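Local coordinates for histone FOLD protein (Methanopyrus kandleri, PDB 1F1E) that is an archaeal histone carrying two histone folds in one chain that probably binds DNA and probably pairs with other histone-fold partners, at residues Q16-R21 and K122-A127; K28-D33 and E138-A143; P36-Y41 and R114-L119; A9-F14 and R21-D26. All coordinates share one frame; numbering follows the deposited sequence.

In the fold
All four contacts join parts of a histone-fold pair built from one chain. Contact 3 lies deepest, its centre about 2 Å from the centre of the chain, where segments 36-41 and 114-119 of the long helices meet through one buried selenomethionine. Contacts 1, 2 and 4 sit together toward one end, with centres about 9 to 12 Å apart. Contacts 1, 2 and 3 link the first fold with the second; contact 4 stays within the first. Helix 102-129 serves contacts 1 and 3; helix 25-51 serves contacts 2 and 3 and begins in contact 4. Contacts 3 and 4 are buried carbon packing, edged by a threonine hydroxyl and a glutamate respectively, while contacts 1 and 2 are partly buried and border on charge or water.

Contact 1 (Q16-R21 and K122-A127)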
loop_
_atom_site.group_PDB
_atom_site.type_symbol
_atom_site.label_atom_id
_atom_site.label_comp_id
_atom_site.label_asym_id
_atom_site.label_seq_id
_atom_site.Cartn_x
_atom_site.Cartn_y
_atom_site.Cartn_z
ATOM N N GLN A 16 -20.806 -7.033 5.208
ATOM C CA GLN A 16 -21.413 -5.827 4.719
ATOM C C GLN A 16 -21.028 -5.568 3.278
ATOM O O GLN A 16 -21.751 -4.908 2.555
ATOM C CB GLN A 16 -20.934 -4.575 5.476
ATOM C CG GLN A 16 -21.445 -4.527 6.894
ATOM C CD GLN A 16 -20.866 -3.459 7.790
ATOM O OE1 GLN A 16 -21.220 -3.349 8.952
ATOM N NE2 GLN A 16 -19.959 -2.647 7.267
ATOM N N GLY A 17 -19.885 -6.102 2.853
ATOM C CA GLY A 17 -19.477 -5.869 1.490
ATOM C C GLY A 17 -19.869 -6.986 0.554
ATOM O O GLY A 17 -19.556 -6.862 -0.639
ATOM N N ILE A 18 -20.500 -8.076 0.994
ATOM C CA ILE A 18 -20.749 -9.142 0.017
ATOM C C ILE A 18 -22.188 -9.182 -0.445
ATOM O O ILE A 18 -22.618 -10.128 -1.092
ATOM C CB ILE A 18 -20.265 -10.539 0.526
ATOM C CG1 ILE A 18 -21.128 -11.120 1.622
ATOM C CG2 ILE A 18 -18.788 -10.386 0.862
ATOM C CD1 ILE A 18 -20.719 -12.375 2.334
ATOM N N GLY A 19 -23.032 -8.205 -0.202
ATOM C CA GLY A 19 -24.435 -8.256 -0.507
ATOM C C GLY A 19 -25.069 -9.496 0.077
ATOM O O GLY A 19 -24.869 -9.891 1.222
ATOM N N GLU A 20 -25.856 -10.119 -0.799
ATOM C CA GLU A 20 -26.641 -11.263 -0.354
ATOM C C GLU A 20 -25.890 -12.570 -0.520
ATOM O O GLU A 20 -26.357 -13.670 -0.232
ATOM C CB GLU A 20 -27.980 -11.165 -1.104
ATOM N N ARG A 21 -24.631 -12.555 -0.936
ATOM C CA ARG A 21 -23.880 -13.797 -1.049
ATOM C C ARG A 21 -23.648 -14.574 0.237
ATOM O O ARG A 21 -23.616 -13.970 1.290
ATOM C CB ARG A 21 -22.480 -13.410 -1.610
ATOM C CG ARG A 21 -22.657 -12.837 -3.008
ATOM C CD ARG A 21 -21.319 -12.306 -3.525
ATOM N NE ARG A 21 -21.595 -11.703 -4.843
ATOM C CZ ARG A 21 -22.086 -10.470 -4.971
ATOM N NH1 ARG A 21 -22.360 -9.649 -3.942
ATOM N NH2 ARG A 21 -22.298 -10.063 -6.218
ATOM N N LYS A 122 -14.437 -6.805 -2.882
ATOM C CA LYS A 122 -13.527 -7.341 -3.840
ATOM C C LYS A 122 -13.648 -8.865 -3.925
ATOM O O LYS A 122 -13.629 -9.454 -5.014
ATOM C CB LYS A 122 -12.084 -6.910 -3.491
ATOM C CG LYS A 122 -11.091 -7.251 -4.637
ATOM C CD LYS A 122 -11.366 -6.416 -5.864
ATOM C CE LYS A 122 -10.417 -6.590 -7.023
ATOM N NZ LYS A 122 -11.013 -5.706 -8.088
ATOM N N ALA A 123 -13.753 -9.507 -2.747
ATOM C CA ALA A 123 -13.939 -10.962 -2.746
ATOM C C ALA A 123 -15.233 -11.346 -3.481
ATOM O O ALA A 123 -15.256 -12.356 -4.176
ATOM C CB ALA A 123 -13.924 -11.451 -1.295
ATOM N N ALA A 124 -16.289 -10.561 -3.300
ATOM C CA ALA A 124 -17.582 -10.784 -3.934
ATOM C C ALA A 124 -17.398 -10.714 -5.444
ATOM O O ALA A 124 -17.927 -11.537 -6.226
ATOM C CB ALA A 124 -18.647 -9.854 -3.417
ATOM N N GLU A 125 -16.580 -9.765 -5.864
ATOM C CA GLU A 125 -16.315 -9.611 -7.280
ATOM C C GLU A 125 -15.632 -10.847 -7.844
ATOM O O GLU A 125 -15.944 -11.322 -8.945
ATOM C CB GLU A 125 -15.494 -8.323 -7.487
ATOM C CG GLU A 125 -14.932 -8.212 -8.894
ATOM C CD GLU A 125 -14.105 -6.958 -9.097
ATOM O OE1 GLU A 125 -13.756 -6.188 -8.186
ATOM O OE2 GLU A 125 -13.794 -6.768 -10.296
ATOM N N TYR A 126 -14.706 -11.431 -7.093
ATOM C CA TYR A 126 -14.072 -12.672 -7.569
ATOM C C TYR A 126 -15.041 -13.841 -7.584
ATOM O O TYR A 126 -14.996 -14.681 -8.497
ATOM C CB TYR A 126 -12.849 -12.965 -6.746
ATOM C CG TYR A 126 -11.630 -12.097 -7.047
ATOM C CD1 TYR A 126 -11.133 -12.022 -8.377
ATOM C CD2 TYR A 126 -11.002 -11.353 -6.093
ATOM C CE1 TYR A 126 -10.021 -11.207 -8.606
ATOM C CE2 TYR A 126 -9.889 -10.561 -6.341
ATOM C CZ TYR A 126 -9.402 -10.488 -7.616
ATOM O OH TYR A 126 -8.311 -9.721 -7.883
ATOM N N ALA A 127 -15.942 -13.906 -6.591
ATOM C CA ALA A 127 -16.922 -14.983 -6.665
ATOM C C ALA A 127 -17.812 -14.828 -7.882
ATOM O O ALA A 127 -18.178 -15.794 -8.555
ATOM C CB ALA A 127 -17.748 -14.934 -5.406
#
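Arg21 lays the flat of its guanidinium over the methyl of Ala124, with CD of Arg21 3.6 Å from CB of Ala124 and NH1 of Arg21 3.8 Å from the same carbon. The chain gets there by running straight from CG to NE, with CG anti to the carbonyl carbon (chi1 -64°). The backbone N of Arg21 bonds to O of Ile18 and closes a type II' beta turn; NH1 of Arg21 is a second donor to that oxygen, at 2.9 Å, well above the carbonyl plane and on the opposite face. Ile18 completes the patch, its CA 4.1 Å and its CG2 4.3 Å from CB of Ala124, although the rest of its side chain leads away from the helix. Cutting Arg21 back to an alanine would probably strip the cover from the Ala124 methyl, leave O of Ile18 with one donor fewer and take a salt-bridge partner from OD1 of Asp128, which NH2 of Arg21 meets. The loop 16-21, between helix 7-15 and strand 22-23 of the first histone fold, is thus held against helix 102-129 of the second, and Val135 of strand 134-135 packs against Arg21, Ala123 and Ala127.

Contact 2 (K28-D33 and E138-A143); sequences KDTIYD and EDVEKA
In this histone-fold pair the long central helix of the first fold, 25-51, packs beside the last helix of the second, 137-147, and Thr30, Ile31 and Val140 chiefly make the join. The short segments run at 34° to each other, with their axes 9.1 Å apart at closest approach, so they stay side by side and do not cross steeply. Thr30 and Val140 are the nearest pair in the backbone, 6.8 Å between CA of Thr30 and CA of Val140. Their side chains lie alongside, pointing opposite ways, which brings CG2 of Thr30 to 3.6 Å from CG1 of Val140. That same CG1 of Val140, anti to its backbone N (chi1 -172°), also meets CG2 of Ile31 at 3.7 Å, where the two side chains run nearly perpendicular. One valine methyl therefore fits against two consecutive residues of the facing helix. Beyond it, Ile31 touches Phe14, which extends the apolar packing to helix 7-15. The outer side is polar. With its methyl turned to Val140, Thr30 has OG1 beside its own backbone N, and this hydroxyl is hydrogen-bonded to O of Asp26 one turn earlier. A water also serves it: the water donates to OG1 of Thr30 at 2.6 Å and to OE1 of Glu141 at 2.6 Å, bridging the two helices.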
loop_
_atom_site.group_PDB
_atom_site.type_symbol
_atom_site.label_atom_id
_atom_site.label_comp_id
_atom_site.label_asym_id
_atom_site.label_seq_id
_atom_site.Cartn_x
_atom_site.Cartn_y
_atom_site.Cartn_z
ATOM N N LYS A 28 -14.176 -17.355 6.097
ATOM C CA LYS A 28 -14.109 -16.789 7.440
ATOM C C LYS A 28 -12.719 -17.034 7.992
ATOM O O LYS A 28 -12.128 -16.180 8.656
ATOM C CB LYS A 28 -15.209 -17.406 8.318
ATOM C CG LYS A 28 -16.602 -17.148 7.825
ATOM C CD LYS A 28 -17.687 -17.895 8.596
ATOM C CE LYS A 28 -18.998 -17.879 7.864
ATOM N NZ LYS A 28 -20.127 -18.479 8.623
ATOM N N ASP A 29 -12.136 -18.220 7.794
ATOM C CA ASP A 29 -10.826 -18.524 8.314
ATOM C C ASP A 29 -9.806 -17.489 7.817
ATOM O O ASP A 29 -8.947 -16.977 8.556
ATOM C CB ASP A 29 -10.334 -19.860 7.843
ATOM C CG ASP A 29 -10.789 -21.171 8.389
ATOM O OD1 ASP A 29 -11.317 -21.154 9.500
ATOM O OD2 ASP A 29 -10.613 -22.176 7.679
ATOM N N THR A 30 -9.982 -17.218 6.523
ATOM C CA THR A 30 -9.013 -16.247 5.946
ATOM C C THR A 30 -9.063 -14.861 6.551
ATOM O O THR A 30 -8.056 -14.232 6.890
ATOM C CB THR A 30 -9.220 -16.172 4.442
ATOM O OG1 THR A 30 -9.017 -17.503 3.903
ATOM C CG2 THR A 30 -8.184 -15.295 3.785
ATOM N N ILE A 31 -10.289 -14.370 6.685
ATOM C CA ILE A 31 -10.515 -13.023 7.242
ATOM C C ILE A 31 -10.183 -12.987 8.719
ATOM O O ILE A 31 -9.743 -11.953 9.201
ATOM C CB ILE A 31 -11.917 -12.462 6.973
ATOM C CG1 ILE A 31 -13.047 -13.225 7.621
ATOM C CG2 ILE A 31 -12.231 -12.330 5.472
ATOM C CD1 ILE A 31 -14.435 -12.594 7.516
ATOM N N TYR A 32 -10.331 -14.052 9.478
ATOM C CA TYR A 32 -9.967 -14.008 10.905
ATOM C C TYR A 32 -8.467 -13.912 11.062
ATOM O O TYR A 32 -7.906 -13.286 11.986
ATOM C CB TYR A 32 -10.493 -15.293 11.523
ATOM C CG TYR A 32 -12.000 -15.409 11.589
ATOM C CD1 TYR A 32 -12.891 -14.373 11.548
ATOM C CD2 TYR A 32 -12.621 -16.647 11.736
ATOM C CE1 TYR A 32 -14.258 -14.488 11.627
ATOM C CE2 TYR A 32 -13.950 -16.857 11.816
ATOM C CZ TYR A 32 -14.783 -15.747 11.747
ATOM O OH TYR A 32 -16.115 -15.976 11.840
ATOM N N ASP A 33 -7.780 -14.570 10.142
ATOM C CA ASP A 33 -6.334 -14.445 10.263
ATOM C C ASP A 33 -5.934 -13.041 9.781
ATOM O O ASP A 33 -5.119 -12.336 10.365
ATOM C CB ASP A 33 -5.581 -15.522 9.458
ATOM C CG ASP A 33 -5.447 -16.878 10.175
ATOM O OD1 ASP A 33 -5.718 -16.937 11.396
ATOM O OD2 ASP A 33 -5.157 -17.901 9.482
ATOM N N GLU A 138 -10.662 -18.789 -1.618
ATOM C CA GLU A 138 -9.826 -18.328 -2.756
ATOM C C GLU A 138 -10.204 -16.920 -3.118
ATOM O O GLU A 138 -9.365 -16.124 -3.526
ATOM C CB GLU A 138 -9.958 -19.173 -4.038
ATOM N N ASP A 139 -11.458 -16.522 -3.005
ATOM C CA ASP A 139 -11.835 -15.157 -3.373
ATOM C C ASP A 139 -11.254 -14.137 -2.440
ATOM O O ASP A 139 -10.843 -13.046 -2.791
ATOM C CB ASP A 139 -13.371 -15.101 -3.260
ATOM C CG ASP A 139 -14.071 -16.068 -4.203
ATOM O OD1 ASP A 139 -13.563 -16.260 -5.329
ATOM O OD2 ASP A 139 -15.113 -16.598 -3.726
ATOM N N VAL A 140 -11.241 -14.514 -1.148
ATOM C CA VAL A 140 -10.667 -13.662 -0.135
ATOM C C VAL A 140 -9.166 -13.559 -0.291
ATOM O O VAL A 140 -8.601 -12.444 -0.213
ATOM C CB VAL A 140 -10.979 -14.095 1.311
ATOM C CG1 VAL A 140 -10.496 -13.002 2.269
ATOM C CG2 VAL A 140 -12.449 -14.368 1.501
ATOM N N GLU A 141 -8.492 -14.678 -0.557
ATOM C CA GLU A 141 -7.067 -14.651 -0.781
ATOM C C GLU A 141 -6.666 -13.749 -1.947
ATOM O O GLU A 141 -5.747 -12.926 -1.849
ATOM C CB GLU A 141 -6.566 -16.088 -1.073
ATOM C CG GLU A 141 -6.568 -17.012 0.121
ATOM C CD GLU A 141 -6.446 -18.478 -0.207
ATOM O OE1 GLU A 141 -6.531 -19.277 0.722
ATOM O OE2 GLU A 141 -6.312 -18.853 -1.407
ATOM N N LYS A 142 -7.428 -13.856 -3.022
ATOM C CA LYS A 142 -7.143 -13.017 -4.192
ATOM C C LYS A 142 -7.412 -11.545 -3.924
ATOM O O LYS A 142 -6.665 -10.648 -4.320
ATOM C CB LYS A 142 -8.029 -13.482 -5.364
ATOM C CG LYS A 142 -7.702 -14.727 -6.143
ATOM C CD LYS A 142 -8.825 -14.917 -7.168
ATOM C CE LYS A 142 -8.787 -16.091 -8.116
ATOM N NZ LYS A 142 -9.922 -16.020 -9.101
ATOM N N ALA A 143 -8.524 -11.302 -3.152
ATOM C CA ALA A 143 -8.808 -9.936 -2.762
ATOM C C ALA A 143 -7.713 -9.302 -1.910
ATOM O O ALA A 143 -7.326 -8.136 -2.109
ATOM C CB ALA A 143 -10.149 -9.865 -2.043
HETATM O O HOH W 1 -6.761 -18.592 3.216
#

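Contact 3 (P36-Y41 and R114-L119); sequences PTMAEY and RATEEL
Segments 36-41 and 114-119 are turns of the long central helices of the two histone folds, 25-51 and 102-129, and they stay well apart, with CA of Met38 8.9 Å from CA of Thr116. A single side chain spans the interval. Met38, deposited as selenomethionine, is modelled in two conformers, and the contacts told here are those of one of them. In it the side chain leaves its helix with CG anti to the backbone N (chi1 179°) and then bends twice, at chi2 and chi3, which carries its terminal methyl CE to the facing helix. There CE of Met38 lies 4.1 Å from CB of Ala115, a purely apolar touch. The small methyl of Ala115 points toward segment 36-41 and lets the longer side chain come up close. The next residue, Thr116, has its hydroxyl OG1 hydrogen-bonded back to O of Ile112 in its own helix, so this buried polar atom is satisfied beside an apolar neighbour. Thr116 packs as well on Ile13, Phe14 and Val35, which puts the methyl of Met38 at the border of a core shared by helices 7-15, 25-51 and 102-129. The nearest approach between the two segments is plain packing and not a hydrogen bond: CE of Met38 in this conformer lies 3.5 Å from OG1 of Thr116.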
loop_
_atom_site.group_PDB
_atom_site.type_symbol
_atom_site.label_atom_id
_atom_site.label_comp_id
_atom_site.label_asym_id
_atom_site.label_seq_id
_atom_site.Cartn_x
_atom_site.Cartn_y
_atom_site.Cartn_z
ATOM N N PRO A 36 -7.067 -8.958 11.759
ATOM C CA PRO A 36 -6.237 -8.439 12.847
ATOM C C PRO A 36 -4.846 -8.055 12.406
ATOM O O PRO A 36 -4.272 -7.105 12.921
ATOM C CB PRO A 36 -6.245 -9.633 13.844
ATOM C CG PRO A 36 -7.476 -10.379 13.510
ATOM C CD PRO A 36 -7.569 -10.332 12.017
ATOM N N THR A 37 -4.238 -8.778 11.480
ATOM C CA THR A 37 -2.919 -8.424 10.962
ATOM C C THR A 37 -2.957 -7.111 10.204
ATOM O O THR A 37 -2.085 -6.266 10.374
ATOM C CB THR A 37 -2.442 -9.561 10.027
ATOM O OG1 THR A 37 -2.151 -10.708 10.818
ATOM C CG2 THR A 37 -1.178 -9.208 9.298
HETATM N N MSE A 38 -4.043 -6.925 9.385
HETATM C CA MSE A 38 -4.248 -5.653 8.708
HETATM C C MSE A 38 -4.446 -4.521 9.691
HETATM O O MSE A 38 -3.882 -3.455 9.517
HETATM C CB MSE A 38 -5.421 -5.744 7.738
HETATM C CG MSE A 38 -5.705 -4.471 7.031
HETATM SE SE MSE A 38 -6.836 -3.340 7.880
HETATM C CE MSE A 38 -8.377 -4.222 7.855
ATOM N N ALA A 39 -5.237 -4.725 10.714
ATOM C CA ALA A 39 -5.455 -3.684 11.704
ATOM C C ALA A 39 -4.151 -3.282 12.352
ATOM O O ALA A 39 -3.887 -2.091 12.594
ATOM C CB ALA A 39 -6.482 -4.112 12.741
ATOM N N GLU A 40 -3.293 -4.270 12.666
ATOM C CA GLU A 40 -2.007 -3.977 13.276
ATOM C C GLU A 40 -1.098 -3.235 12.321
ATOM O O GLU A 40 -0.406 -2.295 12.723
ATOM C CB GLU A 40 -1.413 -5.299 13.788
ATOM C CG GLU A 40 -0.067 -5.118 14.420
ATOM C CD GLU A 40 0.372 -6.257 15.309
ATOM O OE1 GLU A 40 -0.309 -7.260 15.353
ATOM O OE2 GLU A 40 1.380 -6.062 15.963
ATOM N N TYR A 41 -1.075 -3.646 11.077
ATOM C CA TYR A 41 -0.315 -3.007 10.051
ATOM C C TYR A 41 -0.706 -1.531 9.929
ATOM O O TYR A 41 0.104 -0.635 9.845
ATOM C CB TYR A 41 -0.516 -3.775 8.725
ATOM C CG TYR A 41 -0.159 -2.922 7.529
ATOM C CD1 TYR A 41 1.116 -2.689 7.065
ATOM C CD2 TYR A 41 -1.174 -2.343 6.802
ATOM C CE1 TYR A 41 1.323 -1.902 5.964
ATOM C CE2 TYR A 41 -0.989 -1.538 5.689
ATOM C CZ TYR A 41 0.305 -1.333 5.277
ATOM O OH TYR A 41 0.518 -0.534 4.161
ATOM N N ARG A 114 -13.891 -0.002 7.110
ATOM C CA ARG A 114 -14.168 0.207 5.708
ATOM C C ARG A 114 -13.245 -0.655 4.861
ATOM O O ARG A 114 -13.652 -1.231 3.853
ATOM C CB ARG A 114 -14.012 1.653 5.318
ATOM C CG ARG A 114 -14.147 1.941 3.841
ATOM C CD ARG A 114 -15.523 1.577 3.262
ATOM N NE ARG A 114 -15.436 1.643 1.844
ATOM C CZ ARG A 114 -16.023 0.926 0.905
ATOM N NH1 ARG A 114 -16.868 -0.020 1.234
ATOM N NH2 ARG A 114 -15.747 1.173 -0.362
ATOM N N ALA A 115 -11.968 -0.817 5.254
ATOM C CA ALA A 115 -11.040 -1.643 4.516
ATOM C C ALA A 115 -11.504 -3.090 4.505
ATOM O O ALA A 115 -11.430 -3.780 3.486
ATOM C CB ALA A 115 -9.652 -1.531 5.063
ATOM N N THR A 116 -12.066 -3.545 5.605
ATOM C CA THR A 116 -12.594 -4.903 5.688
ATOM C C THR A 116 -13.839 -5.085 4.785
ATOM O O THR A 116 -13.882 -6.070 4.067
ATOM C CB THR A 116 -12.913 -5.219 7.150
ATOM O OG1 THR A 116 -11.741 -5.163 7.929
ATOM C CG2 THR A 116 -13.420 -6.643 7.327
ATOM N N GLU A 117 -14.744 -4.120 4.830
ATOM C CA GLU A 117 -15.899 -4.126 3.962
ATOM C C GLU A 117 -15.492 -4.103 2.505
ATOM O O GLU A 117 -16.001 -4.825 1.667
ATOM C CB GLU A 117 -16.743 -2.898 4.316
ATOM C CG GLU A 117 -18.035 -2.791 3.514
ATOM C CD GLU A 117 -18.725 -1.495 3.918
ATOM O OE1 GLU A 117 -18.277 -0.405 3.538
ATOM O OE2 GLU A 117 -19.714 -1.673 4.635
ATOM N N GLU A 118 -14.513 -3.275 2.177
ATOM C CA GLU A 118 -13.991 -3.199 0.820
ATOM C C GLU A 118 -13.356 -4.511 0.356
ATOM O O GLU A 118 -13.510 -4.949 -0.792
ATOM C CB GLU A 118 -12.991 -2.078 0.710
ATOM C CG GLU A 118 -12.667 -1.636 -0.669
ATOM C CD GLU A 118 -11.791 -0.383 -0.471
ATOM O OE1 GLU A 118 -12.137 0.714 -0.922
ATOM O OE2 GLU A 118 -10.743 -0.584 0.175
ATOM N N LEU A 119 -12.711 -5.145 1.312
ATOM C CA LEU A 119 -12.218 -6.501 0.989
ATOM C C LEU A 119 -13.342 -7.456 0.655
ATOM O O LEU A 119 -13.200 -8.282 -0.260
ATOM C CB LEU A 119 -11.406 -6.993 2.167
ATOM C CG LEU A 119 -10.503 -8.191 1.937
ATOM C CD1 LEU A 119 -9.320 -7.788 1.024
ATOM C CD2 LEU A 119 -10.118 -8.819 3.254
#

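Contact 4 (A9-F14 and R21-D26); sequences AIERIF and RRLSQD
This is a packing contact inside the first histone fold, where Leu23 of the short strand 22-23 points back at helix 7-15, the helix that precedes it in the chain. The side chain of Leu23 splits its work between two residues one helical turn apart. Its CD1 comes to 3.7 Å from CE1 of Phe14, meeting the ring obliquely, and its CD2 lies 4.0 Å from CG of Glu11. Phe14 brings CE1 there because its CG stands anti to the backbone N (chi1 -176°). Glu11 stretches out beyond CG and lies antiparallel to the leucine side chain, so that its aliphatic part does most of the touching. Were Leu23 shortened to an alanine, a gap is likely to open beside CE1 of Phe14, and CG of Glu11 would lose the leucine methyl next to it. Around the contact, Phe14 also packs on Ile31 and Ala123, and Leu23 on Val135 of strand 134-135, the parallel partner of strand 22-23. Between these two segments the join is by packing, with no hydrogen bond, and Glu11 can share in it because its CH2 group rests on Leu23 while its charge is paired in a salt bridge from OE2 of Glu11 to NH1 of Arg15.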
loop_
_atom_site.group_PDB
_atom_site.type_symbol
_atom_site.label_atom_id
_atom_site.label_comp_id
_atom_site.label_asym_id
_atom_site.label_seq_id
_atom_site.Cartn_x
_atom_site.Cartn_y
_atom_site.Cartn_z
ATOM N N ALA A 9 -17.625 -9.796 14.898
ATOM C CA ALA A 9 -17.623 -8.416 14.337
ATOM C C ALA A 9 -16.848 -8.376 13.019
ATOM O O ALA A 9 -17.365 -7.781 12.062
ATOM C CB ALA A 9 -17.102 -7.379 15.309
ATOM N N ILE A 10 -15.676 -9.013 12.947
ATOM C CA ILE A 10 -14.954 -9.164 11.674
ATOM C C ILE A 10 -15.857 -9.717 10.587
ATOM O O ILE A 10 -15.943 -9.173 9.485
ATOM C CB ILE A 10 -13.705 -10.014 11.830
ATOM C CG1 ILE A 10 -12.688 -9.347 12.801
ATOM C CG2 ILE A 10 -13.080 -10.325 10.491
ATOM C CD1 ILE A 10 -11.548 -10.299 13.113
ATOM N N GLU A 11 -16.551 -10.813 10.918
ATOM C CA GLU A 11 -17.452 -11.355 9.939
ATOM C C GLU A 11 -18.582 -10.436 9.521
ATOM O O GLU A 11 -18.788 -10.394 8.343
ATOM C CB GLU A 11 -18.090 -12.639 10.546
ATOM C CG GLU A 11 -18.905 -13.341 9.484
ATOM C CD GLU A 11 -19.589 -14.588 9.954
ATOM O OE1 GLU A 11 -19.295 -15.052 11.089
ATOM O OE2 GLU A 11 -20.432 -15.067 9.170
ATOM N N ARG A 12 -19.256 -9.784 10.495
ATOM C CA ARG A 12 -20.362 -8.920 10.070
ATOM C C ARG A 12 -19.873 -7.801 9.130
ATOM O O ARG A 12 -20.526 -7.430 8.170
ATOM C CB ARG A 12 -21.153 -8.321 11.235
ATOM C CG ARG A 12 -21.956 -9.375 12.024
ATOM C CD ARG A 12 -22.821 -8.634 13.055
ATOM N NE ARG A 12 -21.941 -8.067 14.088
ATOM C CZ ARG A 12 -21.530 -8.679 15.184
ATOM N NH1 ARG A 12 -21.883 -9.924 15.497
ATOM N NH2 ARG A 12 -20.749 -8.053 16.025
ATOM N N ILE A 13 -18.688 -7.273 9.496
ATOM C CA ILE A 13 -18.194 -6.118 8.777
ATOM C C ILE A 13 -17.829 -6.571 7.373
ATOM O O ILE A 13 -18.143 -5.936 6.385
ATOM C CB ILE A 13 -17.082 -5.439 9.533
ATOM C CG1 ILE A 13 -17.591 -4.799 10.827
ATOM C CG2 ILE A 13 -16.361 -4.416 8.698
ATOM C CD1 ILE A 13 -16.470 -4.536 11.837
ATOM N N PHE A 14 -17.087 -7.669 7.277
ATOM C CA PHE A 14 -16.741 -8.178 5.934
ATOM C C PHE A 14 -17.994 -8.452 5.124
ATOM O O PHE A 14 -18.090 -8.139 3.937
ATOM C CB PHE A 14 -15.937 -9.450 6.123
ATOM C CG PHE A 14 -15.423 -10.051 4.853
ATOM C CD1 PHE A 14 -16.090 -11.053 4.215
ATOM C CD2 PHE A 14 -14.244 -9.572 4.284
ATOM C CE1 PHE A 14 -15.627 -11.630 3.042
ATOM C CE2 PHE A 14 -13.801 -10.108 3.116
ATOM C CZ PHE A 14 -14.479 -11.133 2.494
ATOM N N ARG A 21 -24.631 -12.555 -0.936
ATOM C CA ARG A 21 -23.880 -13.797 -1.049
ATOM C C ARG A 21 -23.648 -14.574 0.237
ATOM O O ARG A 21 -23.616 -13.970 1.290
ATOM C CB ARG A 21 -22.480 -13.410 -1.610
ATOM C CG ARG A 21 -22.657 -12.837 -3.008
ATOM C CD ARG A 21 -21.319 -12.306 -3.525
ATOM N NE ARG A 21 -21.595 -11.703 -4.843
ATOM C CZ ARG A 21 -22.086 -10.470 -4.971
ATOM N NH1 ARG A 21 -22.360 -9.649 -3.942
ATOM N NH2 ARG A 21 -22.298 -10.063 -6.218
ATOM N N ARG A 22 -23.448 -15.888 0.169
ATOM C CA ARG A 22 -23.053 -16.748 1.284
ATOM C C ARG A 22 -21.550 -16.614 1.551
ATOM O O ARG A 22 -20.807 -16.169 0.646
ATOM C CB ARG A 22 -23.442 -18.194 0.993
ATOM N N LEU A 23 -21.137 -16.987 2.748
ATOM C CA LEU A 23 -19.723 -16.899 3.125
ATOM C C LEU A 23 -19.272 -18.254 3.627
ATOM O O LEU A 23 -19.862 -18.788 4.598
ATOM C CB LEU A 23 -19.574 -15.817 4.183
ATOM C CG LEU A 23 -18.145 -15.401 4.573
ATOM C CD1 LEU A 23 -17.375 -14.860 3.349
ATOM C CD2 LEU A 23 -18.207 -14.407 5.699
ATOM N N SER A 24 -18.291 -18.860 2.957
ATOM C CA SER A 24 -17.848 -20.179 3.430
ATOM C C SER A 24 -16.964 -20.077 4.684
ATOM O O SER A 24 -16.421 -19.035 5.063
ATOM C CB SER A 24 -17.061 -20.872 2.323
ATOM O OG SER A 24 -15.849 -20.243 2.045
ATOM N N GLN A 25 -16.785 -21.236 5.337
ATOM C CA GLN A 25 -15.906 -21.281 6.488
ATOM C C GLN A 25 -14.475 -20.935 6.079
ATOM O O GLN A 25 -13.798 -20.290 6.853
ATOM C CB GLN A 25 -16.017 -22.735 6.994
ATOM C CG GLN A 25 -15.709 -22.958 8.442
ATOM C CD GLN A 25 -16.419 -21.927 9.307
ATOM O OE1 GLN A 25 -17.628 -22.050 9.567
ATOM N NE2 GLN A 25 -15.654 -20.936 9.730
ATOM N N ASP A 26 -13.969 -21.377 4.923
ATOM C CA ASP A 26 -12.548 -21.090 4.614
ATOM C C ASP A 26 -12.327 -19.598 4.372
ATOM O O ASP A 26 -11.257 -19.037 4.602
ATOM C CB ASP A 26 -12.006 -21.913 3.475
ATOM C CG ASP A 26 -12.633 -21.936 2.131
ATOM O OD1 ASP A 26 -13.645 -21.250 1.854
ATOM O OD2 ASP A 26 -12.075 -22.730 1.343
#